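Peptidase M28 (Shewanella amazonensis SB2B, PDB 3IIB) probably acts as a zinc-dependent dipeptidase or carboxypeptidase of the M28 family, working as a homodimer with a pair of zinc ions in each active site. Local coordinates at residues 156-161 and 185-190; 248-253 and 291-296; 266-271 and 398-403; 50-55 and 236-241. One frame throughout, in Å; residues are numbered along the deposited sequence.

Contact 1. Residues 156-161 and 185-190; sequences RGAVAA and GMMRYE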
loop_
_atom_site.group_PDB
_atom_site.type_symbol
_atom_site.label_atom_id
_atom_site.label_comp_id
_atom_site.label_asym_id
_atom_site.label_seq_id
_atom_site.Cartn_x
_atom_site.Cartn_y
_atom_site.Cartn_z
ATOM N N ARG A 156 7.068 -22.265 9.085
ATOM C CA ARG A 156 6.987 -23.281 10.148
ATOM C C ARG A 156 6.168 -22.954 11.383
ATOM O O ARG A 156 6.053 -23.792 12.286
ATOM C CB ARG A 156 8.414 -23.612 10.550
ATOM C CG ARG A 156 9.184 -24.204 9.365
ATOM C CD ARG A 156 10.343 -25.056 9.810
ATOM N NE ARG A 156 11.383 -24.264 10.446
ATOM C CZ ARG A 156 12.277 -23.509 9.801
ATOM N NH1 ARG A 156 12.259 -23.400 8.475
ATOM N NH2 ARG A 156 13.196 -22.839 10.499
ATOM N N GLY A 157 5.581 -21.744 11.411
ATOM C CA GLY A 157 4.855 -21.259 12.569
ATOM C C GLY A 157 3.621 -22.073 12.859
ATOM O O GLY A 157 3.320 -22.328 13.997
ATOM N N ALA A 158 2.866 -22.467 11.838
ATOM C CA ALA A 158 1.626 -23.191 12.098
ATOM C C ALA A 158 1.908 -24.545 12.785
ATOM O O ALA A 158 1.145 -24.994 13.663
ATOM C CB ALA A 158 0.781 -23.358 10.790
ATOM N N VAL A 159 3.002 -25.188 12.407
ATOM C CA VAL A 159 3.380 -26.433 13.059
ATOM C C VAL A 159 3.739 -26.191 14.533
ATOM O O VAL A 159 3.202 -26.833 15.437
ATOM C CB VAL A 159 4.513 -27.132 12.344
ATOM C CG1 VAL A 159 5.027 -28.351 13.197
ATOM C CG2 VAL A 159 4.074 -27.577 10.961
ATOM N N ALA A 160 4.624 -25.231 14.769
ATOM C CA ALA A 160 5.067 -24.943 16.135
ATOM C C ALA A 160 3.897 -24.524 17.037
ATOM O O ALA A 160 3.837 -24.926 18.196
ATOM C CB ALA A 160 6.166 -23.858 16.118
ATOM N N ALA A 161 2.964 -23.739 16.502
ATOM C CA ALA A 161 1.816 -23.302 17.273
ATOM C C ALA A 161 0.886 -24.469 17.594
ATOM O O ALA A 161 0.450 -24.623 18.718
ATOM C CB ALA A 161 1.056 -22.209 16.538
ATOM N N GLY A 185 2.618 -16.476 1.062
ATOM C CA GLY A 185 3.826 -17.266 0.817
ATOM C C GLY A 185 3.655 -18.652 1.396
ATOM O O GLY A 185 2.737 -18.901 2.202
HETATM N N MSE A 186 4.540 -19.541 0.993
HETATM C CA MSE A 186 4.367 -20.951 1.270
HETATM C C MSE A 186 4.535 -21.193 2.764
HETATM O O MSE A 186 5.348 -20.540 3.479
HETATM C CB MSE A 186 5.371 -21.776 0.478
HETATM C CG MSE A 186 5.175 -23.224 0.560
HETATM SE SE MSE A 186 3.693 -23.663 -0.398
HETATM C CE MSE A 186 4.245 -25.522 -0.452
HETATM N N MSE A 187 3.738 -22.124 3.248
HETATM C CA MSE A 187 3.983 -22.723 4.543
HETATM C C MSE A 187 3.788 -24.225 4.393
HETATM O O MSE A 187 3.212 -24.704 3.382
HETATM C CB MSE A 187 3.041 -22.168 5.553
HETATM C CG MSE A 187 1.663 -22.327 5.142
HETATM SE SE MSE A 187 0.528 -22.820 6.596
HETATM C CE MSE A 187 1.334 -24.260 7.178
ATOM N N ARG A 188 4.352 -24.972 5.334
ATOM C CA ARG A 188 4.273 -26.431 5.294
ATOM C C ARG A 188 3.730 -26.939 6.617
ATOM O O ARG A 188 4.272 -26.618 7.658
ATOM C CB ARG A 188 5.659 -27.071 5.091
ATOM C CG ARG A 188 6.509 -26.518 3.979
ATOM C CD ARG A 188 7.363 -27.591 3.322
ATOM N NE ARG A 188 6.583 -28.323 2.321
ATOM C CZ ARG A 188 6.624 -28.121 0.999
ATOM N NH1 ARG A 188 7.436 -27.213 0.452
ATOM N NH2 ARG A 188 5.846 -28.850 0.205
ATOM N N TYR A 189 2.699 -27.763 6.546
ATOM C CA TYR A 189 2.284 -28.552 7.675
ATOM C C TYR A 189 3.246 -29.745 7.802
ATOM O O TYR A 189 4.027 -30.019 6.898
ATOM C CB TYR A 189 0.851 -29.039 7.475
ATOM C CG TYR A 189 -0.153 -27.914 7.500
ATOM C CD1 TYR A 189 -0.297 -27.112 8.627
ATOM C CD2 TYR A 189 -0.952 -27.648 6.395
ATOM C CE1 TYR A 189 -1.229 -26.064 8.661
ATOM C CE2 TYR A 189 -1.874 -26.610 6.418
ATOM C CZ TYR A 189 -2.036 -25.850 7.565
ATOM O OH TYR A 189 -2.959 -24.855 7.540
ATOM N N GLU A 190 3.206 -30.399 8.947
ATOM C CA GLU A 190 4.026 -31.543 9.239
ATOM C C GLU A 190 3.105 -32.714 9.526
ATOM O O GLU A 190 2.174 -32.638 10.355
ATOM C CB GLU A 190 4.910 -31.254 10.448
ATOM C CG GLU A 190 5.864 -32.358 10.785
ATOM C CD GLU A 190 6.807 -31.979 11.912
ATOM O OE1 GLU A 190 7.458 -30.921 11.808
ATOM O OE2 GLU A 190 6.917 -32.759 12.888
HETATM O O HOH W 1 3.931 -24.527 9.495
#
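Val159 sets CG1 anti to its backbone N (chi1 172°), which leaves CG2 anti to the carbonyl carbon and in contact with the chain of Arg188 to Glu190; Glu190 likewise has CG anti to its own N (chi1 -177°). The two side chains cross at about a right angle. Val159 CG2 sits 3.4 Å from Arg188 O and 3.6 Å from Glu190 N, while the other methyl, CG1, lies against Glu190 CB and OE1. On the preceding residue, Ala158 CB meets the selenomethionine Met187 at CE, 3.8 Å away, and Tyr189 at CE1, 4.0 Å away. Met187 CE also lies over one face of the Tyr189 ring, offset toward its rim. This is helix 145-163 packing on the irregular loop between strands 168-172 and 198-201, with Ala198 of the second strand touching both Ala158 and Met187. Water 1 bridges the backbones: it accepts from Val159 N at 3.1 Å and donates to Arg188 O at 2.8 Å. That amide lies at a kink of the helix, where it has no bond to the preceding turn, and the water takes up its N-H. Tyr189 OH is held outside the contact by Ile196 O and Ile99 N.

Contact 2. Residues 248-253 and 291-296; sequences ADEIVL and PERTIR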
loop_
_atom_site.group_PDB
_atom_site.type_symbol
_atom_site.label_atom_id
_atom_site.label_comp_id
_atom_site.label_asym_id
_atom_site.label_seq_id
_atom_site.Cartn_x
_atom_site.Cartn_y
_atom_site.Cartn_z
ATOM N N ALA A 248 28.345 -26.390 -28.783
ATOM C CA ALA A 248 26.891 -26.337 -28.683
ATOM C C ALA A 248 26.366 -27.351 -27.677
ATOM O O ALA A 248 25.276 -27.199 -27.162
ATOM C CB ALA A 248 26.233 -26.546 -30.059
ATOM N N ASP A 249 27.133 -28.406 -27.424
ATOM C CA ASP A 249 26.753 -29.439 -26.424
ATOM C C ASP A 249 26.869 -28.956 -24.973
ATOM O O ASP A 249 26.383 -29.607 -24.048
ATOM C CB ASP A 249 27.591 -30.733 -26.599
ATOM C CG ASP A 249 29.076 -30.509 -26.464
ATOM O OD1 ASP A 249 29.585 -29.479 -26.942
ATOM O OD2 ASP A 249 29.777 -31.398 -25.909
ATOM N N GLU A 250 27.522 -27.826 -24.778
ATOM C CA GLU A 250 27.643 -27.232 -23.469
ATOM C C GLU A 250 26.610 -26.116 -23.312
ATOM O O GLU A 250 26.290 -25.427 -24.269
ATOM C CB GLU A 250 29.029 -26.654 -23.276
ATOM C CG GLU A 250 30.107 -27.686 -23.419
ATOM C CD GLU A 250 31.494 -27.155 -23.148
ATOM O OE1 GLU A 250 31.673 -26.352 -22.210
ATOM O OE2 GLU A 250 32.416 -27.581 -23.888
ATOM N N ILE A 251 26.088 -25.994 -22.097
ATOM C CA ILE A 251 24.953 -25.133 -21.808
ATOM C C ILE A 251 25.299 -24.069 -20.775
ATOM O O ILE A 251 25.837 -24.380 -19.718
ATOM C CB ILE A 251 23.786 -25.948 -21.242
ATOM C CG1 ILE A 251 23.269 -26.935 -22.292
ATOM C CG2 ILE A 251 22.669 -25.028 -20.775
ATOM C CD1 ILE A 251 22.911 -28.258 -21.692
ATOM N N VAL A 252 24.984 -22.826 -21.097
ATOM C CA VAL A 252 24.947 -21.739 -20.123
ATOM C C VAL A 252 23.468 -21.533 -19.842
ATOM O O VAL A 252 22.675 -21.216 -20.755
ATOM C CB VAL A 252 25.552 -20.463 -20.684
ATOM C CG1 VAL A 252 25.285 -19.267 -19.743
ATOM C CG2 VAL A 252 27.071 -20.692 -20.958
ATOM N N LEU A 253 23.067 -21.736 -18.599
ATOM C CA LEU A 253 21.671 -21.658 -18.202
ATOM C C LEU A 253 21.426 -20.335 -17.481
ATOM O O LEU A 253 22.085 -20.033 -16.478
ATOM C CB LEU A 253 21.344 -22.825 -17.271
ATOM C CG LEU A 253 19.889 -23.126 -16.891
ATOM C CD1 LEU A 253 19.784 -24.492 -16.229
ATOM C CD2 LEU A 253 19.307 -22.083 -15.989
ATOM N N PRO A 291 27.147 -17.688 -30.166
ATOM C CA PRO A 291 27.974 -18.092 -29.029
ATOM C C PRO A 291 28.614 -19.469 -29.263
ATOM O O PRO A 291 28.040 -20.310 -29.995
ATOM C CB PRO A 291 26.942 -18.185 -27.886
ATOM C CG PRO A 291 25.682 -18.576 -28.558
ATOM C CD PRO A 291 25.716 -17.908 -29.923
ATOM N N GLU A 292 29.727 -19.749 -28.596
ATOM C CA GLU A 292 30.286 -21.092 -28.662
ATOM C C GLU A 292 29.365 -22.103 -28.004
ATOM O O GLU A 292 29.054 -23.168 -28.585
ATOM C CB GLU A 292 31.676 -21.123 -28.067
ATOM C CG GLU A 292 32.651 -20.282 -28.890
ATOM C CD GLU A 292 34.054 -20.232 -28.294
ATOM O OE1 GLU A 292 34.266 -20.849 -27.252
ATOM O OE2 GLU A 292 34.938 -19.550 -28.867
ATOM N N ARG A 293 28.951 -21.802 -26.791
ATOM C CA ARG A 293 28.011 -22.689 -26.060
ATOM C C ARG A 293 26.574 -22.352 -26.376
ATOM O O ARG A 293 26.264 -21.234 -26.732
ATOM C CB ARG A 293 28.208 -22.590 -24.554
ATOM C CG ARG A 293 29.608 -22.953 -24.080
ATOM C CD ARG A 293 29.806 -23.014 -22.560
ATOM N NE ARG A 293 31.108 -23.602 -22.317
ATOM C CZ ARG A 293 32.265 -22.924 -22.259
ATOM N NH1 ARG A 293 32.279 -21.592 -22.247
ATOM N NH2 ARG A 293 33.418 -23.594 -22.175
ATOM N N THR A 294 25.690 -23.326 -26.152
ATOM C CA THR A 294 24.259 -23.069 -26.187
ATOM C C THR A 294 23.860 -22.243 -24.965
ATOM O O THR A 294 24.356 -22.498 -23.874
ATOM C CB THR A 294 23.501 -24.381 -26.240
ATOM O OG1 THR A 294 23.840 -25.035 -27.473
ATOM C CG2 THR A 294 21.983 -24.140 -26.102
ATOM N N ILE A 295 23.037 -21.217 -25.162
ATOM C CA ILE A 295 22.462 -20.470 -24.040
ATOM C C ILE A 295 21.030 -20.908 -23.864
ATOM O O ILE A 295 20.217 -20.793 -24.778
ATOM C CB ILE A 295 22.549 -18.960 -24.259
ATOM C CG1 ILE A 295 24.032 -18.548 -24.290
ATOM C CG2 ILE A 295 21.758 -18.163 -23.191
ATOM C CD1 ILE A 295 24.308 -17.140 -24.957
ATOM N N ARG A 296 20.716 -21.388 -22.674
ATOM C CA ARG A 296 19.398 -21.927 -22.399
ATOM C C ARG A 296 18.688 -21.041 -21.358
ATOM O O ARG A 296 19.180 -20.876 -20.225
ATOM C CB ARG A 296 19.515 -23.379 -21.912
ATOM C CG ARG A 296 18.143 -24.005 -21.612
ATOM C CD ARG A 296 18.232 -25.446 -21.168
ATOM N NE ARG A 296 18.661 -26.299 -22.275
ATOM C CZ ARG A 296 19.134 -27.539 -22.144
ATOM N NH1 ARG A 296 19.278 -28.108 -20.934
ATOM N NH2 ARG A 296 19.463 -28.221 -23.225
HETATM O O HOH W 2 34.751 -26.412 -23.178
#
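Arg293 lies alongside Glu250, its CD against Glu250 CB, and grips the carboxylate side-on with two nitrogens, both aimed at one oxygen. Arg293 NE reaches Glu250 OE1 at 2.8 Å in a fairly straight bond (163°), and Arg293 NH2 reaches the same atom at 3.3 Å, more bent. OE1 lies in the guanidinium plane, but the two flat groups are turned 52° apart, and both nitrogens come from the same face of the carboxylate. Water 2 donates to Glu250 OE2 and accepts from Arg293 NH2. The backbones pair in parallel: strands 247-257 and 293-300 are the two strands of a beta-alpha-beta unit connected through helix 267-285. Val252 N bonds to Thr294 O at 2.9 Å, and Arg296 N to Val252 O at 2.7 Å; Thr294 N bonds to Glu250 O. Where the chain turns at Asp249 and Glu250, Thr294 OG1 donates to Ala248 O at 2.6 Å, in the carbonyl plane on a lone pair. In one of its two modelled conformers, Ile251 lays CG1 and CD1 over one face of the Arg296 guanidinium, whose charged end is paired with Glu320 and Glu241. On the sheet face of Val252 and Ile295, Ala431 of helix 413-432 touches both side chains.

Contact 3. Residues 266-271 and 398-403; sequences GAIDDG and FDYHHT. With ZN (zinc ion), chain B; ZN (zinc ion), chain C.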
loop_
_atom_site.group_PDB
_atom_site.type_symbol
_atom_site.label_atom_id
_atom_site.label_comp_id
_atom_site.label_asym_id
_atom_site.label_seq_id
_atom_site.Cartn_x
_atom_site.Cartn_y
_atom_site.Cartn_z
ATOM N N GLY A 266 2.468 -10.533 -9.828
ATOM C CA GLY A 266 3.758 -11.166 -9.912
ATOM C C GLY A 266 4.763 -10.369 -10.696
ATOM O O GLY A 266 5.586 -10.942 -11.414
ATOM N N ALA A 267 4.726 -9.044 -10.556
ATOM C CA ALA A 267 5.593 -8.215 -11.349
ATOM C C ALA A 267 7.045 -8.340 -10.906
ATOM O O ALA A 267 7.921 -8.566 -11.745
ATOM C CB ALA A 267 5.148 -6.722 -11.334
ATOM N N ILE A 268 7.353 -8.162 -9.627
ATOM C CA ILE A 268 8.755 -8.237 -9.271
ATOM C C ILE A 268 9.142 -9.648 -8.878
ATOM O O ILE A 268 10.319 -10.025 -8.960
ATOM C CB ILE A 268 9.147 -7.166 -8.192
ATOM C CG1 ILE A 268 8.599 -7.543 -6.834
ATOM C CG2 ILE A 268 8.685 -5.741 -8.635
ATOM C CD1 ILE A 268 8.976 -6.580 -5.715
ATOM N N ASP A 269 8.148 -10.440 -8.441
ATOM C CA ASP A 269 8.394 -11.823 -8.088
ATOM C C ASP A 269 7.510 -12.731 -8.958
ATOM O O ASP A 269 6.383 -13.069 -8.550
ATOM C CB ASP A 269 8.064 -12.060 -6.620
ATOM C CG ASP A 269 8.550 -13.404 -6.132
ATOM O OD1 ASP A 269 9.318 -14.068 -6.867
ATOM O OD2 ASP A 269 8.158 -13.823 -5.017
ATOM N N ASP A 270 7.976 -13.138 -10.127
ATOM C CA ASP A 270 9.284 -12.840 -10.672
ATOM C C ASP A 270 9.160 -12.496 -12.156
ATOM O O ASP A 270 9.979 -12.896 -12.999
ATOM C CB ASP A 270 10.211 -14.056 -10.431
ATOM C CG ASP A 270 11.654 -13.795 -10.809
ATOM O OD1 ASP A 270 12.104 -12.612 -10.716
ATOM O OD2 ASP A 270 12.351 -14.801 -11.199
ATOM N N GLY A 271 8.143 -11.698 -12.490
ATOM C CA GLY A 271 7.995 -11.211 -13.837
ATOM C C GLY A 271 9.229 -10.446 -14.287
ATOM O O GLY A 271 9.645 -10.532 -15.452
ATOM N N PHE A 398 11.068 -6.382 -0.337
ATOM C CA PHE A 398 10.112 -6.913 0.637
ATOM C C PHE A 398 9.052 -5.924 1.090
ATOM O O PHE A 398 8.204 -6.255 1.940
ATOM C CB PHE A 398 10.857 -7.602 1.798
ATOM C CG PHE A 398 11.643 -8.829 1.347
ATOM C CD1 PHE A 398 10.972 -9.978 0.938
ATOM C CD2 PHE A 398 13.001 -8.793 1.233
ATOM C CE1 PHE A 398 11.645 -11.075 0.490
ATOM C CE2 PHE A 398 13.687 -9.889 0.791
ATOM C CZ PHE A 398 12.999 -11.043 0.392
ATOM N N ASP A 399 9.033 -4.735 0.500
ATOM C CA ASP A 399 7.843 -3.870 0.588
ATOM C C ASP A 399 6.680 -4.408 -0.245
ATOM O O ASP A 399 5.529 -4.143 0.091
ATOM C CB ASP A 399 8.119 -2.458 0.161
ATOM C CG ASP A 399 9.146 -1.754 1.038
ATOM O OD1 ASP A 399 9.463 -2.237 2.143
ATOM O OD2 ASP A 399 9.626 -0.696 0.606
ATOM N N TYR A 400 6.976 -5.144 -1.313
ATOM C CA TYR A 400 5.935 -5.552 -2.262
ATOM C C TYR A 400 5.830 -7.037 -2.488
ATOM O O TYR A 400 4.753 -7.512 -2.866
ATOM C CB TYR A 400 6.113 -4.843 -3.613
ATOM C CG TYR A 400 6.532 -3.407 -3.495
ATOM C CD1 TYR A 400 5.686 -2.460 -2.929
ATOM C CD2 TYR A 400 7.764 -2.986 -3.976
ATOM C CE1 TYR A 400 6.075 -1.129 -2.822
ATOM C CE2 TYR A 400 8.158 -1.675 -3.858
ATOM C CZ TYR A 400 7.308 -0.751 -3.292
ATOM O OH TYR A 400 7.695 0.563 -3.201
ATOM N N HIS A 401 6.935 -7.769 -2.269
ATOM C CA HIS A 401 7.011 -9.223 -2.408
ATOM C C HIS A 401 5.825 -9.883 -1.751
ATOM O O HIS A 401 5.596 -9.648 -0.614
ATOM C CB HIS A 401 8.318 -9.651 -1.745
ATOM C CG HIS A 401 8.504 -11.117 -1.544
ATOM N ND1 HIS A 401 8.230 -11.737 -0.337
ATOM C CD2 HIS A 401 9.060 -12.065 -2.338
ATOM C CE1 HIS A 401 8.563 -13.010 -0.429
ATOM N NE2 HIS A 401 9.108 -13.224 -1.615
ATOM N N HIS A 402 5.090 -10.716 -2.496
ATOM C CA HIS A 402 4.023 -11.536 -1.955
ATOM C C HIS A 402 2.813 -10.772 -1.426
ATOM O O HIS A 402 1.988 -11.332 -0.630
ATOM C CB HIS A 402 4.566 -12.512 -0.906
ATOM C CG HIS A 402 5.426 -13.603 -1.461
ATOM N ND1 HIS A 402 5.735 -14.748 -0.732
ATOM C CD2 HIS A 402 6.103 -13.710 -2.634
ATOM C CE1 HIS A 402 6.528 -15.519 -1.463
ATOM N NE2 HIS A 402 6.757 -14.920 -2.618
ATOM N N THR A 403 2.663 -9.525 -1.886
ATOM C CA THR A 403 1.470 -8.716 -1.610
ATOM C C THR A 403 0.633 -8.458 -2.837
ATOM O O THR A 403 1.115 -8.629 -3.983
ATOM C CB THR A 403 1.852 -7.324 -1.039
ATOM O OG1 THR A 403 2.404 -6.519 -2.102
ATOM C CG2 THR A 403 2.838 -7.475 0.155
HETATM ZN ZN ZN B . 8.245 -15.666 -4.176
HETATM ZN ZN ZN C . 10.847 -15.431 -6.526
HETATM O O HOH W 3 9.776 -15.706 -2.690
HETATM O O HOH W 4 9.951 -16.487 -5.159
HETATM O O HOH W 5 11.944 -14.301 -4.743
#
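Asp269 OD2 binds one zinc ion at 2.0 Å, and the other oxygen of the carboxylate, Asp269 OD1, binds the second zinc at 2.1 Å, so a single aspartate bridges the metal pair. His402 NE2 joins it on the OD2-bound zinc at 2.3 Å. OD2 lies at the edge of the His402 ring, and carboxylate and imidazole are nearly coplanar, 2° apart. This is the two-zinc centre of an M28 peptidase, where the start of helix 267-285 faces the loop before helix 413-432. Glu304 completes the protein ligands of the OD2-bound zinc, His257 and Asp331 those of its partner, and water 4 bridges the ions. Asp269 also has a cis peptide bond on its C-terminal side, before Asp270. His402 ND1 bonds to Thr184 O, which fixes the rotation of the ring. His401 stands in the second shell, its ring between two neighbours: Phe398 CE1 lies over the centre of one face and His402 CD2 over the opposite face. His401 NE2 is hydrogen-bonded to the zinc-bound water 3 at 2.8 Å. An alanine in place of His401 would probably leave water 3 without this partner and remove the ring that now lies over one face of His402. Further from the metals, Ile268 CD1 packs against Tyr400 CB at 4.0 Å, near the edge of the tyrosine ring.

Contact 4. Residues 50-55 and 236-241; sequences WAIAKL and YNVIAE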
loop_
_atom_site.group_PDB
_atom_site.type_symbol
_atom_site.label_atom_id
_atom_site.label_comp_id
_atom_site.label_asym_id
_atom_site.label_seq_id
_atom_site.Cartn_x
_atom_site.Cartn_y
_atom_site.Cartn_z
ATOM N N TRP A 50 1.516 -18.382 -22.669
ATOM C CA TRP A 50 2.010 -17.030 -22.963
ATOM C C TRP A 50 3.518 -17.079 -23.232
ATOM O O TRP A 50 3.998 -16.442 -24.158
ATOM C CB TRP A 50 1.686 -16.065 -21.824
ATOM C CG TRP A 50 2.471 -14.771 -21.907
ATOM C CD1 TRP A 50 2.071 -13.622 -22.504
ATOM C CD2 TRP A 50 3.780 -14.531 -21.393
ATOM N NE1 TRP A 50 3.057 -12.668 -22.407
ATOM C CE2 TRP A 50 4.112 -13.197 -21.703
ATOM C CE3 TRP A 50 4.697 -15.304 -20.646
ATOM C CZ2 TRP A 50 5.337 -12.628 -21.345
ATOM C CZ3 TRP A 50 5.929 -14.734 -20.294
ATOM C CH2 TRP A 50 6.236 -13.400 -20.648
ATOM N N ALA A 51 4.231 -17.835 -22.415
ATOM C CA ALA A 51 5.706 -17.884 -22.463
ATOM C C ALA A 51 6.165 -18.606 -23.707
ATOM O O ALA A 51 7.058 -18.151 -24.404
ATOM C CB ALA A 51 6.241 -18.553 -21.182
ATOM N N ILE A 52 5.503 -19.706 -24.043
ATOM C CA ILE A 52 5.801 -20.417 -25.288
ATOM C C ILE A 52 5.635 -19.482 -26.511
ATOM O O ILE A 52 6.545 -19.361 -27.375
ATOM C CB ILE A 52 4.926 -21.716 -25.387
ATOM C CG1 ILE A 52 5.347 -22.788 -24.353
ATOM C CG2 ILE A 52 5.057 -22.337 -26.755
ATOM C CD1 ILE A 52 6.717 -23.417 -24.647
ATOM N N ALA A 53 4.499 -18.785 -26.573
ATOM C CA ALA A 53 4.204 -17.905 -27.693
ATOM C C ALA A 53 5.235 -16.775 -27.720
ATOM O O ALA A 53 5.706 -16.396 -28.783
ATOM C CB ALA A 53 2.751 -17.330 -27.584
ATOM N N LYS A 54 5.572 -16.250 -26.545
ATOM C CA LYS A 54 6.479 -15.128 -26.479
ATOM C C LYS A 54 7.831 -15.518 -26.968
ATOM O O LYS A 54 8.457 -14.792 -27.747
ATOM C CB LYS A 54 6.543 -14.565 -25.054
ATOM C CG LYS A 54 7.434 -13.324 -24.897
ATOM C CD LYS A 54 6.847 -12.117 -25.645
ATOM C CE LYS A 54 5.468 -11.695 -25.142
ATOM N NZ LYS A 54 4.956 -10.481 -25.862
ATOM N N LEU A 55 8.318 -16.659 -26.498
ATOM C CA LEU A 55 9.654 -17.098 -26.889
ATOM C C LEU A 55 9.699 -17.427 -28.367
ATOM O O LEU A 55 10.673 -17.091 -29.039
ATOM C CB LEU A 55 10.101 -18.278 -26.027
ATOM C CG LEU A 55 10.255 -17.875 -24.556
ATOM C CD1 LEU A 55 10.281 -19.086 -23.642
ATOM C CD2 LEU A 55 11.461 -16.972 -24.323
ATOM N N TYR A 236 4.687 -26.772 -16.191
ATOM C CA TYR A 236 5.798 -26.954 -17.096
ATOM C C TYR A 236 6.903 -25.932 -16.871
ATOM O O TYR A 236 6.614 -24.739 -16.670
ATOM C CB TYR A 236 5.349 -26.806 -18.549
ATOM C CG TYR A 236 4.341 -27.852 -18.946
ATOM C CD1 TYR A 236 2.988 -27.654 -18.722
ATOM C CD2 TYR A 236 4.748 -29.048 -19.504
ATOM C CE1 TYR A 236 2.071 -28.647 -19.049
ATOM C CE2 TYR A 236 3.851 -30.020 -19.831
ATOM C CZ TYR A 236 2.518 -29.815 -19.590
ATOM O OH TYR A 236 1.611 -30.768 -19.929
ATOM N N ASN A 237 8.137 -26.433 -16.905
ATOM C CA ASN A 237 9.328 -25.602 -17.148
ATOM C C ASN A 237 9.302 -25.238 -18.623
ATOM O O ASN A 237 9.120 -26.115 -19.482
ATOM C CB ASN A 237 10.600 -26.384 -16.808
ATOM C CG ASN A 237 10.763 -26.656 -15.312
ATOM O OD1 ASN A 237 10.310 -25.880 -14.466
ATOM N ND2 ASN A 237 11.464 -27.745 -14.990
ATOM N N VAL A 238 9.453 -23.950 -18.930
ATOM C CA VAL A 238 9.410 -23.473 -20.297
ATOM C C VAL A 238 10.811 -23.061 -20.680
ATOM O O VAL A 238 11.478 -22.302 -19.926
ATOM C CB VAL A 238 8.423 -22.294 -20.442
ATOM C CG1 VAL A 238 8.488 -21.640 -21.852
ATOM C CG2 VAL A 238 7.003 -22.733 -20.095
ATOM N N ILE A 239 11.275 -23.572 -21.826
ATOM C CA ILE A 239 12.683 -23.480 -22.163
ATOM C C ILE A 239 12.837 -22.880 -23.561
ATOM O O ILE A 239 12.095 -23.245 -24.517
ATOM C CB ILE A 239 13.357 -24.840 -22.063
ATOM C CG1 ILE A 239 13.307 -25.359 -20.592
ATOM C CG2 ILE A 239 14.815 -24.749 -22.628
ATOM C CD1 ILE A 239 13.700 -26.827 -20.408
ATOM N N ALA A 240 13.799 -21.975 -23.669
ATOM C CA ALA A 240 14.250 -21.474 -24.982
ATOM C C ALA A 240 15.740 -21.504 -25.082
ATOM O O ALA A 240 16.477 -21.355 -24.079
ATOM C CB ALA A 240 13.777 -20.057 -25.225
ATOM N N GLU A 241 16.213 -21.661 -26.315
ATOM C CA GLU A 241 17.637 -21.735 -26.560
ATOM C C GLU A 241 18.085 -20.832 -27.694
ATOM O O GLU A 241 17.392 -20.657 -28.692
ATOM C CB GLU A 241 18.059 -23.198 -26.852
ATOM C CG GLU A 241 17.884 -24.129 -25.675
ATOM C CD GLU A 241 18.133 -25.593 -25.959
ATOM O OE1 GLU A 241 18.512 -25.955 -27.100
ATOM O OE2 GLU A 241 17.974 -26.383 -25.007
#
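Val238 CG1 is the tight spot of this contact: three side chains of the helix converge on that one methyl, with Leu55 CD1 at 3.6 Å, Ile52 CD1 at 3.8 Å and Ala51 CB at 3.9 Å. It is put there by a first torsion that holds CG1 anti to the backbone N (chi1 173°). Ile52 and Leu55 each cross the valine obliquely. Leu55 also packs on Ala240, two residues along the strand, both of its methyls, CD1 and CD2, lying 4.0 Å from Ala240 CB. The looser side is at Ile52, which is partly exposed and reaches Val238 mainly through the tip of its chain, while Ala53 beyond it on the helix is exposed to solvent. Here helix 42-57 lies on the long strand 220-242 of the central mixed sheet, with the axes of these short segments 8.8 Å apart and running almost parallel, 4° between their directions. The small side chains of Ala51 and Ala240 sit at this apolar interface, and Val238 and Ala240 point to the helix while Ile239 between them points away. Phe60 touches both Leu55 and Ala240, and Leu299 of the adjacent strand 293-300 touches Ala51. An alanine in place of Leu55 would probably open a gap beside Val238 CG1, where CD1 now packs, and beside Ala240 CB, which both methyls touch.

From the N terminus, helix 42-57 is the first element used: contact 4 brings it onto strand 220-242 and closes a loop of 180 residues. Contact 1 falls within that loop, joining helix 145-163 to the chain before strand 198-201. Past strand 220-242, contact 2 pairs strands 247-257 and 293-300, and contact 3 crosses it, since residues 266-271, which lie between those strands in the sequence, meet residues 398-403 at the zinc ions. Contacts 2 and 4 share the large sheet and meet directly, Arg296 NE to Glu241 OE2 in a salt bridge. Contact 1 touches contact 3 where Gly185 packs on His402, bringing that loop up to the metal site.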